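Local coordinates for protein similar to hydroxylamine oxidoreductase (PDB 6H5L) that probably acts as a multiheme c-type oxidoreductase, passing electrons through its chain of hemes within a large reductase complex of an anammox bacterium, at residues E268-P271 / G272-Y275; K352-S355 / D356-D360; F446-Q450 / D451-D455. All blocks are in the same frame, centred on the assembly; numbering follows the deposited sequence.

Contact 1: E268-P271 / G272-Y275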
loop_
_atom_site.group_PDB
_atom_site.type_symbol
_atom_site.label_atom_id
_atom_site.label_comp_id
_atom_site.label_asym_id
_atom_site.label_seq_id
_atom_site.Cartn_x
_atom_site.Cartn_y
_atom_site.Cartn_z
ATOM N N GLU A 268 -25.468 -10.563 17.003
ATOM C CA GLU A 268 -25.136 -9.603 15.959
ATOM C C GLU A 268 -24.822 -10.262 14.623
ATOM O O GLU A 268 -24.589 -9.552 13.638
ATOM C CB GLU A 268 -23.945 -8.738 16.389
ATOM C CG GLU A 268 -24.151 -7.972 17.685
ATOM C CD GLU A 268 -25.294 -6.979 17.610
ATOM O OE1 GLU A 268 -25.921 -6.717 18.660
ATOM O OE2 GLU A 268 -25.567 -6.459 16.507
ATOM N N VAL A 269 -24.810 -11.591 14.564
ATOM C CA VAL A 269 -24.466 -12.296 13.334
ATOM C C VAL A 269 -25.614 -12.169 12.342
ATOM O O VAL A 269 -26.745 -12.581 12.624
ATOM C CB VAL A 269 -24.143 -13.768 13.619
ATOM C CG1 VAL A 269 -24.030 -14.547 12.318
ATOM C CG2 VAL A 269 -22.860 -13.882 14.427
ATOM N N ARG A 270 -25.325 -11.601 11.177
ATOM C CA ARG A 270 -26.310 -11.524 10.106
ATOM C C ARG A 270 -26.336 -12.842 9.342
ATOM O O ARG A 270 -25.315 -13.229 8.762
ATOM C CB ARG A 270 -25.983 -10.375 9.161
ATOM C CG ARG A 270 -26.260 -8.995 9.734
ATOM C CD ARG A 270 -25.095 -8.063 9.469
ATOM N NE ARG A 270 -24.667 -8.113 8.075
ATOM C CZ ARG A 270 -23.474 -7.714 7.647
ATOM N NH1 ARG A 270 -22.584 -7.241 8.509
ATOM N NH2 ARG A 270 -23.166 -7.795 6.359
ATOM N N PRO A 271 -27.462 -13.557 9.316
ATOM C CA PRO A 271 -27.512 -14.855 8.622
ATOM C C PRO A 271 -27.395 -14.669 7.117
ATOM O O PRO A 271 -28.179 -13.940 6.505
ATOM C CB PRO A 271 -28.884 -15.418 9.019
ATOM C CG PRO A 271 -29.325 -14.596 10.200
ATOM C CD PRO A 271 -28.722 -13.247 10.006
ATOM N N GLY A 272 -26.406 -15.334 6.521
ATOM C CA GLY A 272 -26.187 -15.246 5.091
ATOM C C GLY A 272 -24.975 -14.414 4.719
ATOM O O GLY A 272 -24.225 -14.772 3.806
ATOM N N GLU A 273 -24.773 -13.298 5.420
ATOM C CA GLU A 273 -23.663 -12.396 5.138
ATOM C C GLU A 273 -22.455 -12.646 6.030
ATOM O O GLU A 273 -21.317 -12.619 5.547
ATOM C CB GLU A 273 -24.117 -10.941 5.279
ATOM C CG GLU A 273 -25.122 -10.503 4.226
ATOM C CD GLU A 273 -25.423 -9.020 4.290
ATOM O OE1 GLU A 273 -26.373 -8.631 5.002
ATOM O OE2 GLU A 273 -24.699 -8.241 3.634
ATOM N N ASP A 274 -22.671 -12.890 7.323
ATOM C CA ASP A 274 -21.574 -13.205 8.231
ATOM C C ASP A 274 -21.308 -14.705 8.292
ATOM O O ASP A 274 -20.154 -15.135 8.201
ATOM C CB ASP A 274 -21.871 -12.651 9.626
ATOM C CG ASP A 274 -21.950 -11.139 9.643
ATOM O OD1 ASP A 274 -21.265 -10.504 8.813
ATOM O OD2 ASP A 274 -22.696 -10.587 10.480
ATOM N N TYR A 275 -22.356 -15.507 8.454
ATOM C CA TYR A 275 -22.288 -16.953 8.271
ATOM C C TYR A 275 -23.115 -17.311 7.045
ATOM O O TYR A 275 -24.276 -16.903 6.946
ATOM C CB TYR A 275 -22.844 -17.723 9.475
ATOM C CG TYR A 275 -22.196 -17.504 10.830
ATOM C CD1 TYR A 275 -21.100 -16.666 10.995
ATOM C CD2 TYR A 275 -22.694 -18.157 11.953
ATOM C CE1 TYR A 275 -20.527 -16.480 12.245
ATOM C CE2 TYR A 275 -22.128 -17.980 13.198
ATOM C CZ TYR A 275 -21.046 -17.142 13.341
ATOM O OH TYR A 275 -20.485 -16.968 14.586
#
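Asp274 meets Arg270 through both main chain and side chain. The Arg270 N-H points almost straight at Asp274 OD2 (N to OD2 2.9 Å, N-H...O angle 171°), reaching that oxygen on its anti side, somewhat out of the carboxylate plane. In return Asp274 N donates to Arg270 O at 3.0 Å, and Glu273 N adds a weak bond to the same oxygen.

The Asp274 N bond closes a five-residue alpha turn in the loop between helices 248-256 and 280-285, with Val269 and Pro271 resting on Tyr282 of the latter. Gly272 has a positive phi, where a side chain would run into the carbonyl oxygen of Pro271. Gly272 N also donates to Tyr275 O, and Pro271 and Tyr275 form a single beta bridge.

The charged contacts use two sides of one guanidinium. Glu273 OE2 accepts from Arg270 NH2 at 3.2 Å, lying at the guanidinium edge and near its plane, whereas the N-H arrives from above the carboxylate. Asp274 OD1 sits over a guanidinium face, 3.5 Å from Arg270 NH1, so this salt bridge rests on charge alone. Bends at chi2 and chi3 curl the Arg270 chain back over the turn to serve both acids. Lys264 is a further salt-bridge partner of Asp274 OD2. With an alanine in place of Asp274, Arg270 N would probably lose its acceptor, and Lys264 and the guanidinium this shared counter-charge.

Apolar contact is made by Val269, whose CG1, anti to the backbone N (chi1 170°), stands over the centre of the Tyr275 ring. This CH-pi contact places CG1 3.7 Å from the ring centroid and 7° off the ring normal. Tyr260 and Phe262 also meet that ring, and a heme c lies about 5 Å from the side chain.

Contact 2: K352-S355 / D356-D360. With HEC (heme c), chain J.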
loop_
_atom_site.group_PDB
_atom_site.type_symbol
_atom_site.label_atom_id
_atom_site.label_comp_id
_atom_site.label_asym_id
_atom_site.label_seq_id
_atom_site.Cartn_x
_atom_site.Cartn_y
_atom_site.Cartn_z
ATOM N N LYS A 352 -34.135 -18.502 8.673
ATOM C CA LYS A 352 -33.228 -17.434 8.271
ATOM C C LYS A 352 -32.509 -17.745 6.965
ATOM O O LYS A 352 -32.019 -16.822 6.307
ATOM C CB LYS A 352 -32.211 -17.170 9.382
ATOM C CG LYS A 352 -32.834 -16.700 10.689
ATOM C CD LYS A 352 -31.807 -16.627 11.806
ATOM C CE LYS A 352 -32.409 -16.036 13.065
ATOM N NZ LYS A 352 -32.909 -14.656 12.817
ATOM N N CYS A 353 -32.429 -19.019 6.576
ATOM C CA CYS A 353 -31.800 -19.400 5.321
ATOM C C CYS A 353 -32.608 -20.420 4.532
ATOM O O CYS A 353 -32.183 -20.811 3.440
ATOM C CB CYS A 353 -30.393 -19.960 5.568
ATOM S SG CYS A 353 -29.337 -18.968 6.654
ATOM N N HIS A 354 -33.747 -20.867 5.051
ATOM C CA HIS A 354 -34.615 -21.799 4.351
ATOM C C HIS A 354 -36.057 -21.339 4.482
ATOM O O HIS A 354 -36.395 -20.518 5.339
ATOM C CB HIS A 354 -34.491 -23.229 4.897
ATOM C CG HIS A 354 -33.121 -23.815 4.768
ATOM N ND1 HIS A 354 -32.658 -24.372 3.594
ATOM C CD2 HIS A 354 -32.117 -23.944 5.667
ATOM C CE1 HIS A 354 -31.426 -24.813 3.775
ATOM N NE2 HIS A 354 -31.073 -24.565 5.025
ATOM N N SER A 355 -36.909 -21.877 3.617
ATOM C CA SER A 355 -38.339 -21.694 3.791
ATOM C C SER A 355 -38.815 -22.488 5.001
ATOM O O SER A 355 -38.238 -23.519 5.360
ATOM C CB SER A 355 -39.097 -22.130 2.537
ATOM O OG SER A 355 -38.939 -23.518 2.296
ATOM N N ASP A 356 -39.862 -21.978 5.653
ATOM C CA ASP A 356 -40.461 -22.707 6.766
ATOM C C ASP A 356 -40.870 -24.108 6.337
ATOM O O ASP A 356 -40.677 -25.077 7.082
ATOM C CB ASP A 356 -41.664 -21.933 7.314
ATOM C CG ASP A 356 -42.399 -22.683 8.422
ATOM O OD1 ASP A 356 -43.072 -23.696 8.130
ATOM O OD2 ASP A 356 -42.307 -22.255 9.592
ATOM N N ARG A 357 -41.426 -24.234 5.131
ATOM C CA ARG A 357 -41.887 -25.532 4.649
ATOM C C ARG A 357 -40.734 -26.524 4.542
ATOM O O ARG A 357 -40.827 -27.653 5.036
ATOM C CB ARG A 357 -42.583 -25.363 3.299
ATOM C CG ARG A 357 -43.329 -26.591 2.823
ATOM C CD ARG A 357 -43.679 -26.463 1.354
ATOM N NE ARG A 357 -44.660 -27.455 0.925
ATOM C CZ ARG A 357 -44.958 -27.702 -0.345
ATOM N NH1 ARG A 357 -44.343 -27.037 -1.313
ATOM N NH2 ARG A 357 -45.866 -28.619 -0.650
ATOM N N PHE A 358 -39.634 -26.117 3.902
ATOM C CA PHE A 358 -38.492 -27.015 3.748
ATOM C C PHE A 358 -37.898 -27.385 5.099
ATOM O O PHE A 358 -37.495 -28.534 5.317
ATOM C CB PHE A 358 -37.431 -26.369 2.856
ATOM C CG PHE A 358 -36.192 -27.204 2.685
ATOM C CD1 PHE A 358 -36.144 -28.207 1.732
ATOM C CD2 PHE A 358 -35.074 -26.984 3.476
ATOM C CE1 PHE A 358 -35.007 -28.979 1.572
ATOM C CE2 PHE A 358 -33.934 -27.753 3.321
ATOM C CZ PHE A 358 -33.900 -28.751 2.367
ATOM N N ALA A 359 -37.836 -26.422 6.019
ATOM C CA ALA A 359 -37.291 -26.692 7.345
ATOM C C ALA A 359 -38.222 -27.584 8.153
ATOM O O ALA A 359 -37.781 -28.561 8.768
ATOM C CB ALA A 359 -37.043 -25.378 8.080
ATOM N N ASP A 360 -39.517 -27.256 8.170
ATOM C CA ASP A 360 -40.477 -28.059 8.917
ATOM C C ASP A 360 -40.598 -29.457 8.327
ATOM O O ASP A 360 -40.709 -30.443 9.066
ATOM C CB ASP A 360 -41.836 -27.360 8.941
ATOM C CG ASP A 360 -42.845 -28.069 9.822
ATOM O OD1 ASP A 360 -42.537 -28.312 11.008
ATOM O OD2 ASP A 360 -43.951 -28.373 9.330
HETATM FE FE HEC J . -29.535 -25.384 6.011
HETATM C CHA HEC J . -28.253 -27.031 3.307
HETATM C CHB HEC J . -31.444 -28.178 6.773
HETATM C CHC HEC J . -30.648 -23.899 8.911
HETATM C CHD HEC J . -27.896 -22.499 5.153
HETATM N NA HEC J . -29.775 -27.271 5.215
HETATM C C1A HEC J . -29.196 -27.714 4.042
HETATM C C2A HEC J . -29.753 -29.017 3.731
HETATM C C3A HEC J . -30.632 -29.326 4.685
HETATM C C4A HEC J . -30.666 -28.238 5.640
HETATM C CMA HEC J . -31.467 -30.621 4.759
HETATM C CAA HEC J . -29.409 -29.900 2.512
HETATM C CBA HEC J . -29.965 -29.252 1.251
HETATM C CGA HEC J . -29.874 -30.203 0.087
HETATM O O1A HEC J . -30.252 -29.791 -1.039
HETATM O O2A HEC J . -29.428 -31.363 0.283
HETATM N NB HEC J . -30.834 -25.925 7.538
HETATM C C1B HEC J . -31.459 -27.149 7.687
HETATM C C2B HEC J . -32.127 -27.167 8.972
HETATM C C3B HEC J . -31.914 -25.981 9.562
HETATM C C4B HEC J . -31.094 -25.182 8.673
HETATM C CMB HEC J . -32.953 -28.358 9.511
HETATM C CAB HEC J . -32.424 -25.508 10.944
HETATM C CBB HEC J . -31.798 -26.334 12.090
HETATM N NC HEC J . -29.328 -23.545 6.862
HETATM C C1C HEC J . -29.846 -23.146 8.080
HETATM C C2C HEC J . -29.319 -21.831 8.382
HETATM C C3C HEC J . -28.637 -21.401 7.309
HETATM C C4C HEC J . -28.574 -22.500 6.356
HETATM C CMC HEC J . -29.763 -20.982 9.594
HETATM C CAC HEC J . -27.954 -20.018 7.139
HETATM C CBC HEC J . -26.846 -19.752 8.183
HETATM N ND HEC J . -28.239 -24.854 4.486
HETATM C C1D HEC J . -27.752 -23.563 4.285
HETATM C C2D HEC J . -27.065 -23.524 3.011
HETATM C C3D HEC J . -27.183 -24.944 2.438
HETATM C C4D HEC J . -27.924 -25.697 3.423
HETATM C CMD HEC J . -26.366 -22.310 2.362
HETATM C CAD HEC J . -26.632 -25.484 1.100
HETATM C CBD HEC J . -27.790 -25.714 0.133
HETATM C CGD HEC J . -27.513 -26.923 -0.721
HETATM O O1D HEC J . -27.188 -27.995 -0.149
HETATM O O2D HEC J . -27.631 -26.820 -1.970
#
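Ser355 OG takes the N-H of Phe358, OG to N 3.1 Å at an N-H...O angle of 159°, and thereby caps the first turn of helix 356-389. The hydroxyl reaches that amide because it stands between the backbone N and the carbonyl carbon (chi1 64°), turned into the helix start. Ala359 N follows with the first i to i+4 bond, 3.0 Å to Ser355 O.

The dense part of the contact lies where this helix start meets the heme. Phe358 CG is anti to its backbone N, which swings the ring toward His354: Phe358 CD2 comes within 3.6 Å of His354 ND1. The two planes are near parallel, 27° apart, but slid so far that they scarcely overlap, the centroids lying 5.1 Å apart. Beside the imidazole, Phe358 CZ comes to 3.9 Å from the heme methyl CMA. Tyr53 (edge-to-face) and Arg215 (cation-pi) of the second subunit also meet the phenyl ring.

Cys353 and His354 end a CxxCH heme-binding motif that begins at Cys350. Cys353 SG is covalently joined to CAC of the heme at 1.8 Å. His354 NE2 binds the heme iron, FE, at 2.0 Å, with His249 the other axial ligand. His354 ND1 is hydrogen-bonded to a propionate of a second heme, which, with the iron bond, helps to fix the imidazole's rotation and would probably make it a more electron-rich ligand. Ser355 OG is also hydrogen-bonded to a heme propionate, besides accepting from Phe358 N.

The other side is looser. Asp356 and Arg357 touch 352-355 little, and their charged ends lead off to other partners: the Asp356 carboxylate to Arg35 and Ser36 of the hypothetical cytochrome chain, Arg357 NH1 to the Glu61 carbonyl of the second subunit and to a heme propionate.

Contact 3: F446-Q450 / D451-D455. With HEC (heme c), chain F.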
loop_
_atom_site.group_PDB
_atom_site.type_symbol
_atom_site.label_atom_id
_atom_site.label_comp_id
_atom_site.label_asym_id
_atom_site.label_seq_id
_atom_site.Cartn_x
_atom_site.Cartn_y
_atom_site.Cartn_z
ATOM N N PHE A 446 -20.126 -50.435 28.931
ATOM C CA PHE A 446 -18.993 -49.832 29.621
ATOM C C PHE A 446 -18.104 -50.853 30.316
ATOM O O PHE A 446 -16.878 -50.698 30.320
ATOM C CB PHE A 446 -19.489 -48.816 30.661
ATOM C CG PHE A 446 -20.324 -47.695 30.085
ATOM C CD1 PHE A 446 -21.612 -47.927 29.629
ATOM C CD2 PHE A 446 -19.828 -46.405 30.031
ATOM C CE1 PHE A 446 -22.375 -46.901 29.106
ATOM C CE2 PHE A 446 -20.585 -45.374 29.512
ATOM C CZ PHE A 446 -21.862 -45.623 29.051
ATOM N N LEU A 447 -18.690 -51.892 30.903
ATOM C CA LEU A 447 -17.958 -52.828 31.742
ATOM C C LEU A 447 -18.455 -54.243 31.488
ATOM O O LEU A 447 -19.653 -54.462 31.292
ATOM C CB LEU A 447 -18.117 -52.471 33.227
ATOM C CG LEU A 447 -17.550 -53.438 34.267
ATOM C CD1 LEU A 447 -16.041 -53.555 34.129
ATOM C CD2 LEU A 447 -17.934 -52.991 35.668
ATOM N N GLN A 448 -17.527 -55.196 31.490
ATOM C CA GLN A 448 -17.844 -56.609 31.341
ATOM C C GLN A 448 -17.515 -57.329 32.642
ATOM O O GLN A 448 -16.350 -57.378 33.053
ATOM C CB GLN A 448 -17.077 -57.234 30.176
ATOM C CG GLN A 448 -17.305 -58.731 30.033
ATOM C CD GLN A 448 -18.756 -59.077 29.770
ATOM O OE1 GLN A 448 -19.497 -58.287 29.190
ATOM N NE2 GLN A 448 -19.169 -60.264 30.200
ATOM N N MET A 449 -18.538 -57.880 33.281
ATOM C CA MET A 449 -18.387 -58.656 34.498
ATOM C C MET A 449 -18.444 -60.143 34.152
ATOM O O MET A 449 -18.415 -60.531 32.979
ATOM C CB MET A 449 -19.453 -58.237 35.512
ATOM C CG MET A 449 -19.302 -56.796 35.976
ATOM S SD MET A 449 -20.625 -56.268 37.075
ATOM C CE MET A 449 -22.035 -56.482 35.993
ATOM N N GLN A 450 -18.523 -60.991 35.173
ATOM C CA GLN A 450 -18.462 -62.437 34.971
ATOM C C GLN A 450 -19.731 -62.892 34.260
ATOM O O GLN A 450 -20.779 -63.069 34.884
ATOM C CB GLN A 450 -18.287 -63.153 36.304
ATOM C CG GLN A 450 -17.700 -64.546 36.190
ATOM C CD GLN A 450 -16.244 -64.526 35.776
ATOM O OE1 GLN A 450 -15.919 -64.697 34.601
ATOM N NE2 GLN A 450 -15.356 -64.317 36.743
ATOM N N ASP A 451 -19.632 -63.080 32.941
ATOM C CA ASP A 451 -20.751 -63.511 32.100
ATOM C C ASP A 451 -21.945 -62.564 32.210
ATOM O O ASP A 451 -23.100 -62.987 32.112
ATOM C CB ASP A 451 -21.167 -64.949 32.424
ATOM C CG ASP A 451 -20.093 -65.960 32.060
ATOM O OD1 ASP A 451 -19.520 -65.848 30.954
ATOM O OD2 ASP A 451 -19.816 -66.861 32.880
ATOM N N ASN A 452 -21.673 -61.275 32.406
ATOM C CA ASN A 452 -22.712 -60.259 32.505
ATOM C C ASN A 452 -22.173 -58.942 31.959
ATOM O O ASN A 452 -21.254 -58.358 32.548
ATOM C CB ASN A 452 -23.180 -60.103 33.956
ATOM C CG ASN A 452 -24.345 -59.137 34.100
ATOM O OD1 ASN A 452 -24.892 -58.644 33.114
ATOM N ND2 ASN A 452 -24.737 -58.873 35.340
ATOM N N PRO A 453 -22.716 -58.433 30.841
ATOM C CA PRO A 453 -23.855 -58.986 30.098
ATOM C C PRO A 453 -23.515 -60.189 29.226
ATOM O O PRO A 453 -22.360 -60.612 29.159
ATOM C CB PRO A 453 -24.284 -57.812 29.218
ATOM C CG PRO A 453 -23.008 -57.108 28.939
ATOM C CD PRO A 453 -22.228 -57.185 30.228
ATOM N N SER A 454 -24.537 -60.730 28.566
ATOM C CA SER A 454 -24.363 -61.795 27.596
ATOM C C SER A 454 -24.066 -61.195 26.223
ATOM O O SER A 454 -23.968 -59.976 26.054
ATOM C CB SER A 454 -25.601 -62.691 27.553
ATOM O OG SER A 454 -26.757 -61.952 27.196
ATOM N N ASP A 455 -23.915 -62.064 25.224
ATOM C CA ASP A 455 -23.610 -61.591 23.879
ATOM C C ASP A 455 -24.774 -60.797 23.297
ATOM O O ASP A 455 -24.573 -59.722 22.721
ATOM C CB ASP A 455 -23.259 -62.773 22.974
ATOM C CG ASP A 455 -22.135 -62.452 22.009
ATOM O OD1 ASP A 455 -21.905 -61.255 21.739
ATOM O OD2 ASP A 455 -21.485 -63.401 21.519
HETATM FE FE HEC F . -20.800 -39.472 28.883
HETATM C CHA HEC F . -24.006 -38.834 27.986
HETATM C CHB HEC F . -21.734 -41.224 31.552
HETATM C CHC HEC F . -17.647 -41.014 28.986
HETATM C CHD HEC F . -19.579 -37.257 26.632
HETATM N NA HEC F . -22.559 -39.926 29.639
HETATM C C1A HEC F . -23.796 -39.603 29.116
HETATM C C2A HEC F . -24.799 -40.224 29.967
HETATM C C3A HEC F . -24.166 -40.877 30.947
HETATM C C4A HEC F . -22.740 -40.705 30.764
HETATM C CMA HEC F . -24.839 -41.679 32.083
HETATM C CAA HEC F . -26.334 -40.154 29.800
HETATM C CBA HEC F . -26.810 -38.708 29.869
HETATM C CGA HEC F . -27.122 -38.353 31.297
HETATM O O1A HEC F . -26.582 -37.323 31.771
HETATM O O2A HEC F . -27.890 -39.096 31.962
HETATM N NB HEC F . -19.815 -40.830 30.103
HETATM C C1B HEC F . -20.477 -41.536 31.080
HETATM C C2B HEC F . -19.642 -42.644 31.496
HETATM C C3B HEC F . -18.492 -42.589 30.777
HETATM C C4B HEC F . -18.597 -41.440 29.892
HETATM C CMB HEC F . -20.114 -43.632 32.590
HETATM C CAB HEC F . -17.218 -43.483 30.767
HETATM C CBB HEC F . -16.956 -44.354 32.018
HETATM N NC HEC F . -18.925 -39.169 28.007
HETATM C C1C HEC F . -17.793 -39.954 28.116
HETATM C C2C HEC F . -16.849 -39.539 27.090
HETATM C C3C HEC F . -17.341 -38.429 26.514
HETATM C C4C HEC F . -18.681 -38.221 27.033
HETATM C CMC HEC F . -15.401 -40.074 26.973
HETATM C CAC HEC F . -16.679 -37.560 25.414
HETATM C CBC HEC F . -16.431 -38.375 24.127
HETATM N ND HEC F . -21.670 -38.235 27.502
HETATM C C1D HEC F . -20.953 -37.370 26.683
HETATM C C2D HEC F . -21.887 -36.608 25.885
HETATM C C3D HEC F . -23.284 -37.099 26.310
HETATM C C4D HEC F . -23.043 -38.110 27.315
HETATM C CMD HEC F . -21.525 -35.527 24.842
HETATM C CAD HEC F . -24.666 -36.641 25.791
HETATM C CBD HEC F . -24.728 -36.704 24.268
HETATM C CGD HEC F . -26.085 -36.242 23.817
HETATM O O1D HEC F . -26.977 -36.102 24.690
HETATM O O2D HEC F . -26.277 -36.019 22.593
HETATM O O HOH W 1 -21.036 -40.844 27.297
#
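Two torsions fold Gln448 back on the following residues: CG is anti to the backbone N (chi1 176°), and a bend at chi2 (61°) then carries the amide across to Pro453. Gln448 OE1 lies 3.1 Å from Pro453 CD, while NE2 of the same amide gives a weak hydrogen bond, 3.4 Å, to Pro453 O. Met449 and Asn452 lie side by side, pointing the same way; a bend at chi3 puts Met449 CE 3.7 Å from Asn452 ND2.

Between them the backbone makes a type II beta turn from Met449 to Asn452, closed as an antiparallel hydrogen-bonded pair. Met449 N donates to Asn452 O at 2.9 Å; the return bond, Asn452 N to Met449 O, is weak. A cis peptide bond before Pro453 then redirects the chain, and Ser454 takes the N-cap position of helix 455-476.

Neighbours hold the polar ends. Tyr443 OH and the Asp401 carbonyl bind the two ends of the buried Asn452 amide, and Gln499 of the third subunit accepts from both Gln448 NE2 and Asp451 N.

Phe446 reaches a heme c, its CE2 3.5 Å from heme C2B. A water occupies one axial site of that heme's iron, its O 2.1 Å from FE, consistent with a position at which a small substrate could bind.

How the contacts relate
The three contacts follow one another along the chain; none nests within or crosses another. Contact 1 closes a turn in the loop between helices 248-256 and 280-285. Contact 2 marks the passage from helix 337-350 through the heme-binding motif into the long helix 356-389. Their centres are about 17 Å apart, and they touch: Pro271 CG packs on Lys352 CD at 3.6 Å, joining the first loop to the heme-bearing segment, and both reach the second subunit. Contact 3 closes a tight turn in the loop joining helices 443-446 and 455-476, about 46 Å from contact 2, centre to centre, beside a different heme and against the third subunit.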